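Local structure of ribose 5-phosphate isomerase RpiB (Thermoanaerobacter tengcongensis, 4EGS) at residues M50-S59 / A166-I177. The protein probably acts through this N-terminal domain as a low molecular weight protein tyrosine phosphatase, and as a whole is assigned aldose-ketose isomerase activity as well. Numbering follows the deposited sequence.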
ATOM      1  N   MET A  50      -9.810  -8.587  16.399  1.00 26.83           N
ATOM      2  CA  MET A  50      -9.299  -7.351  16.984  1.00 26.48           C
ATOM      3  C   MET A  50      -8.322  -6.660  16.042  1.00 26.88           C
ATOM      4  O   MET A  50      -8.431  -5.459  15.795  1.00 28.34           O
ATOM      5  CB  MET A  50      -8.629  -7.620  18.336  1.00 28.49           C
ATOM      6  CG  MET A  50      -9.604  -7.898  19.471  1.00 29.34           C
ATOM      7  SD  MET A  50      -8.810  -8.556  20.954  1.00 34.21           S
ATOM      8  CE  MET A  50      -7.915  -7.124  21.538  1.00 27.33           C
ATOM      9  N   ALA A  51      -7.368  -7.426  15.521  1.00 27.01           N
ATOM     10  CA  ALA A  51      -6.389  -6.902  14.578  1.00 27.54           C
ATOM     11  C   ALA A  51      -7.079  -6.340  13.340  1.00 28.39           C
ATOM     12  O   ALA A  51      -6.694  -5.291  12.827  1.00 28.41           O
ATOM     13  CB  ALA A  51      -5.396  -7.983  14.187  1.00 27.43           C
ATOM     14  N   GLU A  52      -8.104  -7.043  12.872  1.00 28.21           N
ATOM     15  CA  GLU A  52      -8.895  -6.590  11.736  1.00 27.45           C
ATOM     16  C   GLU A  52      -9.688  -5.339  12.089  1.00 28.24           C
ATOM     17  O   GLU A  52      -9.788  -4.407  11.291  1.00 29.88           O
ATOM     18  CB  GLU A  52      -9.856  -7.692  11.291  1.00 27.42           C
ATOM     19  CG  GLU A  52     -10.885  -7.255  10.268  1.00 27.94           C
ATOM     20  CD  GLU A  52     -12.011  -8.255  10.121  1.00 31.03           C
ATOM     21  OE1 GLU A  52     -12.903  -8.030   9.275  1.00 31.88           O
ATOM     22  OE2 GLU A  52     -12.008  -9.266  10.857  1.00 32.72           O
ATOM     23  N   GLY A  53     -10.246  -5.328  13.296  1.00 29.24           N
ATOM     24  CA  GLY A  53     -11.099  -4.245  13.747  1.00 28.82           C
ATOM     25  C   GLY A  53     -10.427  -2.886  13.796  1.00 28.93           C
ATOM     26  O   GLY A  53     -10.897  -1.936  13.169  1.00 29.61           O
ATOM     27  N   ILE A  54      -9.330  -2.785  14.539  1.00 29.93           N
ATOM     28  CA  ILE A  54      -8.666  -1.496  14.713  1.00 30.96           C
ATOM     29  C   ILE A  54      -7.862  -1.074  13.480  1.00 29.88           C
ATOM     30  O   ILE A  54      -7.615   0.115  13.278  1.00 30.66           O
ATOM     31  CB  ILE A  54      -7.786  -1.447  15.991  1.00 31.69           C
ATOM     32  CG1 ILE A  54      -6.305  -1.662  15.664  1.00 29.40           C
ATOM     33  CG2 ILE A  54      -8.282  -2.451  17.023  1.00 31.01           C
ATOM     34  CD1 ILE A  54      -5.914  -3.109  15.509  1.00 31.37           C
ATOM     35  N   PHE A  55      -7.464  -2.042  12.656  1.00 29.69           N
ATOM     36  CA  PHE A  55      -6.780  -1.732  11.403  1.00 30.56           C
ATOM     37  C   PHE A  55      -7.698  -0.912  10.512  1.00 30.97           C
ATOM     38  O   PHE A  55      -7.312   0.143  10.013  1.00 31.38           O
ATOM     39  CB  PHE A  55      -6.351  -3.005  10.670  1.00 29.32           C
ATOM     40  CG  PHE A  55      -5.740  -2.750   9.313  1.00 29.98           C
ATOM     41  CD1 PHE A  55      -4.379  -2.532   9.180  1.00 29.94           C
ATOM     42  CD2 PHE A  55      -6.529  -2.730   8.172  1.00 30.93           C
ATOM     43  CE1 PHE A  55      -3.817  -2.300   7.937  1.00 29.76           C
ATOM     44  CE2 PHE A  55      -5.974  -2.497   6.929  1.00 31.93           C
ATOM     45  CZ  PHE A  55      -4.616  -2.282   6.811  1.00 32.86           C
ATOM     46  N   ASN A  56      -8.913  -1.415  10.311  1.00 30.38           N
ATOM     47  CA  ASN A  56      -9.911  -0.708   9.521  1.00 29.73           C
ATOM     48  C   ASN A  56     -10.222   0.656  10.115  1.00 31.90           C
ATOM     49  O   ASN A  56     -10.266   1.649   9.395  1.00 34.11           O
ATOM     50  CB  ASN A  56     -11.189  -1.539   9.385  1.00 31.00           C
ATOM     51  CG  ASN A  56     -11.011  -2.732   8.467  1.00 30.52           C
ATOM     52  OD1 ASN A  56     -10.174  -2.714   7.563  1.00 31.17           O
ATOM     53  ND2 ASN A  56     -11.800  -3.777   8.689  1.00 29.53           N
ATOM     54  N   ALA A  57     -10.417   0.701  11.430  1.00 32.30           N
ATOM     55  CA  ALA A  57     -10.681   1.956  12.130  1.00 31.71           C
ATOM     56  C   ALA A  57      -9.561   2.969  11.905  1.00 30.06           C
ATOM     57  O   ALA A  57      -9.808   4.171  11.819  1.00 30.17           O
ATOM     58  CB  ALA A  57     -10.883   1.706  13.615  1.00 28.63           C
ATOM     59  N   LYS A  58      -8.329   2.478  11.816  1.00 31.01           N
ATOM     60  CA  LYS A  58      -7.195   3.326  11.470  1.00 32.46           C
ATOM     61  C   LYS A  58      -7.192   3.592   9.969  1.00 33.60           C
ATOM     62  O   LYS A  58      -6.901   4.701   9.526  1.00 34.71           O
ATOM     63  CB  LYS A  58      -5.875   2.675  11.889  1.00 31.70           C
ATOM     64  CG  LYS A  58      -5.638   2.612  13.391  1.00 32.04           C
ATOM     65  CD  LYS A  58      -4.263   2.033  13.691  1.00 31.55           C
ATOM     66  CE  LYS A  58      -4.108   1.664  15.160  1.00 31.37           C
ATOM     67  NZ  LYS A  58      -4.118   2.855  16.051  1.00 31.33           N
ATOM     68  N   SER A  59      -7.523   2.565   9.193  1.00 31.55           N
ATOM     69  CA  SER A  59      -7.613   2.693   7.743  1.00 31.46           C
ATOM     70  C   SER A  59      -8.812   3.545   7.334  1.00 34.78           C
ATOM     71  O   SER A  59      -8.889   4.013   6.199  1.00 39.25           O
ATOM     72  CB  SER A  59      -7.704   1.316   7.085  1.00 31.03           C
ATOM     73  OG  SER A  59      -7.984   1.432   5.701  1.00 38.00           O
ATOM     74  N   ALA A 166      -4.618  -5.643  22.926  1.00 32.12           N
ATOM     75  CA  ALA A 166      -5.176  -4.603  22.069  1.00 31.02           C
ATOM     76  C   ALA A 166      -4.170  -3.484  21.798  1.00 30.90           C
ATOM     77  O   ALA A 166      -4.098  -2.959  20.687  1.00 32.93           O
ATOM     78  CB  ALA A 166      -6.458  -4.043  22.675  1.00 29.32           C
ATOM     79  N   GLU A 167      -3.397  -3.126  22.819  1.00 29.75           N
ATOM     80  CA  GLU A 167      -2.385  -2.082  22.696  1.00 31.73           C
ATOM     81  C   GLU A 167      -1.268  -2.512  21.749  1.00 31.72           C
ATOM     82  O   GLU A 167      -0.857  -1.747  20.875  1.00 34.24           O
ATOM     83  CB  GLU A 167      -1.802  -1.752  24.066  1.00 32.36           C
ATOM     84  CG  GLU A 167      -2.808  -1.261  25.089  1.00 35.06           C
ATOM     85  CD  GLU A 167      -2.296  -1.455  26.498  1.00 38.26           C
ATOM     86  OE1 GLU A 167      -2.971  -1.023  27.455  1.00 39.24           O
ATOM     87  OE2 GLU A 167      -1.208  -2.047  26.642  1.00 37.97           O
ATOM     88  N   GLU A 168      -0.779  -3.738  21.927  1.00 30.65           N
ATOM     89  CA  GLU A 168       0.277  -4.267  21.070  1.00 30.79           C
ATOM     90  C   GLU A 168      -0.180  -4.298  19.618  1.00 30.56           C
ATOM     91  O   GLU A 168       0.545  -3.872  18.722  1.00 31.59           O
ATOM     92  CB  GLU A 168       0.716  -5.663  21.522  1.00 28.29           C
ATOM     93  CG  GLU A 168       1.716  -6.321  20.576  1.00 30.70           C
ATOM     94  CD  GLU A 168       2.380  -7.553  21.165  1.00 34.46           C
ATOM     95  OE1 GLU A 168       2.538  -7.617  22.402  1.00 41.92           O
ATOM     96  OE2 GLU A 168       2.748  -8.458  20.387  1.00 34.57           O
ATOM     97  N   LEU A 169      -1.396  -4.788  19.401  1.00 30.88           N
ATOM     98  CA  LEU A 169      -1.984  -4.845  18.067  1.00 30.60           C
ATOM     99  C   LEU A 169      -2.097  -3.456  17.445  1.00 31.77           C
ATOM    100  O   LEU A 169      -1.773  -3.264  16.274  1.00 33.69           O
ATOM    101  CB  LEU A 169      -3.358  -5.516  18.124  1.00 29.26           C
ATOM    102  CG  LEU A 169      -3.510  -6.844  17.379  1.00 29.01           C
ATOM    103  CD1 LEU A 169      -2.244  -7.680  17.485  1.00 27.22           C
ATOM    104  CD2 LEU A 169      -4.703  -7.614  17.922  1.00 26.44           C
ATOM    105  N   SER A 170      -2.555  -2.491  18.237  0.50 31.22           N
ATOM    106  CA  SER A 170      -2.701  -1.118  17.767  0.50 31.37           C
ATOM    107  C   SER A 170      -1.351  -0.516  17.398  0.50 32.73           C
ATOM    108  O   SER A 170      -1.246   0.261  16.450  0.50 33.51           O
ATOM    109  CB  SER A 170      -3.386  -0.258  18.829  0.50 32.25           C
ATOM    110  OG  SER A 170      -4.681  -0.751  19.127  0.50 32.45           O
ATOM    111  N   GLY A 171      -0.321  -0.881  18.155  1.00 34.36           N
ATOM    112  CA  GLY A 171       1.021  -0.390  17.900  1.00 35.74           C
ATOM    113  C   GLY A 171       1.638  -1.040  16.677  1.00 32.76           C
ATOM    114  O   GLY A 171       2.300  -0.379  15.877  1.00 33.83           O
ATOM    115  N   LEU A 172       1.414  -2.343  16.530  1.00 30.55           N
ATOM    116  CA  LEU A 172       1.941  -3.091  15.395  1.00 30.68           C
ATOM    117  C   LEU A 172       1.261  -2.687  14.093  1.00 32.09           C
ATOM    118  O   LEU A 172       1.904  -2.607  13.047  1.00 32.98           O
ATOM    119  CB  LEU A 172       1.775  -4.594  15.621  1.00 30.88           C
ATOM    120  CG  LEU A 172       2.592  -5.228  16.746  1.00 29.36           C
ATOM    121  CD1 LEU A 172       2.193  -6.682  16.919  1.00 29.52           C
ATOM    122  CD2 LEU A 172       4.082  -5.105  16.472  1.00 29.76           C
ATOM    123  N   ILE A 173      -0.044  -2.441  14.158  1.00 31.25           N
ATOM    124  CA  ILE A 173      -0.802  -2.041  12.977  1.00 30.30           C
ATOM    125  C   ILE A 173      -0.409  -0.628  12.525  1.00 33.15           C
ATOM    126  O   ILE A 173      -0.455  -0.309  11.333  1.00 34.04           O
ATOM    127  CB  ILE A 173      -2.333  -2.203  13.193  1.00 30.36           C
ATOM    128  CG1 ILE A 173      -2.804  -3.556  12.650  1.00 33.17           C
ATOM    129  CG2 ILE A 173      -3.118  -1.104  12.508  1.00 29.20           C
ATOM    130  CD1 ILE A 173      -3.121  -4.582  13.713  1.00 29.14           C
ATOM    131  N   ASP A 174       0.005   0.205  13.477  1.00 34.45           N
ATOM    132  CA  ASP A 174       0.562   1.518  13.156  1.00 33.49           C
ATOM    133  C   ASP A 174       1.773   1.382  12.235  1.00 32.62           C
ATOM    134  O   ASP A 174       1.892   2.101  11.242  1.00 34.61           O
ATOM    135  CB  ASP A 174       0.959   2.272  14.429  1.00 35.54           C
ATOM    136  CG  ASP A 174      -0.204   3.017  15.055  1.00 35.18           C
ATOM    137  OD1 ASP A 174      -1.217   3.239  14.358  1.00 36.71           O
ATOM    138  OD2 ASP A 174      -0.101   3.395  16.242  1.00 35.42           O
ATOM    139  N   LYS A 175       2.665   0.454  12.569  1.00 30.78           N
ATOM    140  CA  LYS A 175       3.835   0.183  11.741  1.00 32.29           C
ATOM    141  C   LYS A 175       3.414  -0.457  10.425  1.00 32.94           C
ATOM    142  O   LYS A 175       4.001  -0.189   9.376  1.00 31.55           O
ATOM    143  CB  LYS A 175       4.813  -0.744  12.468  1.00 30.53           C
ATOM    144  CG  LYS A 175       5.233  -0.276  13.849  1.00 31.25           C
ATOM    145  CD  LYS A 175       6.431  -1.074  14.347  1.00 32.53           C
ATOM    146  CE  LYS A 175       6.603  -0.946  15.853  1.00 34.04           C
ATOM    147  NZ  LYS A 175       6.658   0.472  16.303  1.00 35.70           N
ATOM    148  N   LEU A 176       2.395  -1.309  10.498  1.00 32.88           N
ATOM    149  CA  LEU A 176       1.872  -2.013   9.334  1.00 32.20           C
ATOM    150  C   LEU A 176       1.386  -1.023   8.283  1.00 31.72           C
ATOM    151  O   LEU A 176       1.769  -1.100   7.117  1.00 32.36           O
ATOM    152  CB  LEU A 176       0.708  -2.916   9.753  1.00 30.68           C
ATOM    153  CG  LEU A 176       0.528  -4.287   9.098  1.00 30.45           C
ATOM    154  CD1 LEU A 176      -0.939  -4.699   9.142  1.00 28.59           C
ATOM    155  CD2 LEU A 176       1.058  -4.321   7.675  1.00 30.74           C
ATOM    156  N   ILE A 177       0.540  -0.093   8.713  1.00 30.15           N
ATOM    157  CA  ILE A 177      -0.073   0.883   7.818  1.00 33.39           C
ATOM    158  C   ILE A 177       0.958   1.758   7.101  1.00 35.96           C
ATOM    159  O   ILE A 177       0.804   2.074   5.918  1.00 36.91           O
ATOM    160  CB  ILE A 177      -1.111   1.743   8.571  1.00 31.58           C
ATOM    161  CG1 ILE A 177      -2.350   0.902   8.883  1.00 31.34           C
ATOM    162  CG2 ILE A 177      -1.498   2.973   7.767  1.00 34.34           C
ATOM    163  CD1 ILE A 177      -3.498   1.689   9.458  1.00 30.33           C
TER
HETATM  164  O   HOH W   1      -5.935   1.861  18.027  1.00 34.86           O
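The helix that follows the phosphate-binding loop of this low molecular weight phosphatase domain packs here against the C-terminal helix, with I173 set as a knob into the hole formed by A51, I54, F55 and K58. The axes of segments 50-59 and 166-177 come within 9.6 Å and cross at -50°. I173 is gripped on several sides: its CD1 meets I54 CD1 at 3.6 Å, while its CG2 lies against the aliphatic shaft of K58. The ring of F55, with CG anti to the backbone N (chi1 175°), is carried across to the second helix, where its CE1 touches I177 CG1 at 3.6 Å and also reaches L176 CD1, both groups meeting the ring obliquely. At the other end, M50 bends at its thioether and places CE 3.6 Å from A166 CB, and L169 CD2 rests on A51. F39 of the central parallel sheet touches both A51 and L176, which puts this apolar layer over the sheet.

K58 is the reciprocal knob, seated among S170, I173, D174 and I177, with its CB 3.5 Å from I177 CD1. Its NZ forms a long, weak salt bridge to D174 OD1 (3.4 Å) and donates to a water at 2.9 Å. In the conformer of S170 described, one of two, that water donates to OG, a provisional link. An alanine at K58 would probably leave D174 without this mate and open a gap beside I173 CG2. The contact is thus held mainly by interlocked hydrocarbon, with one weak ionic link and a tentative water bridge on the more exposed K58-D174 side.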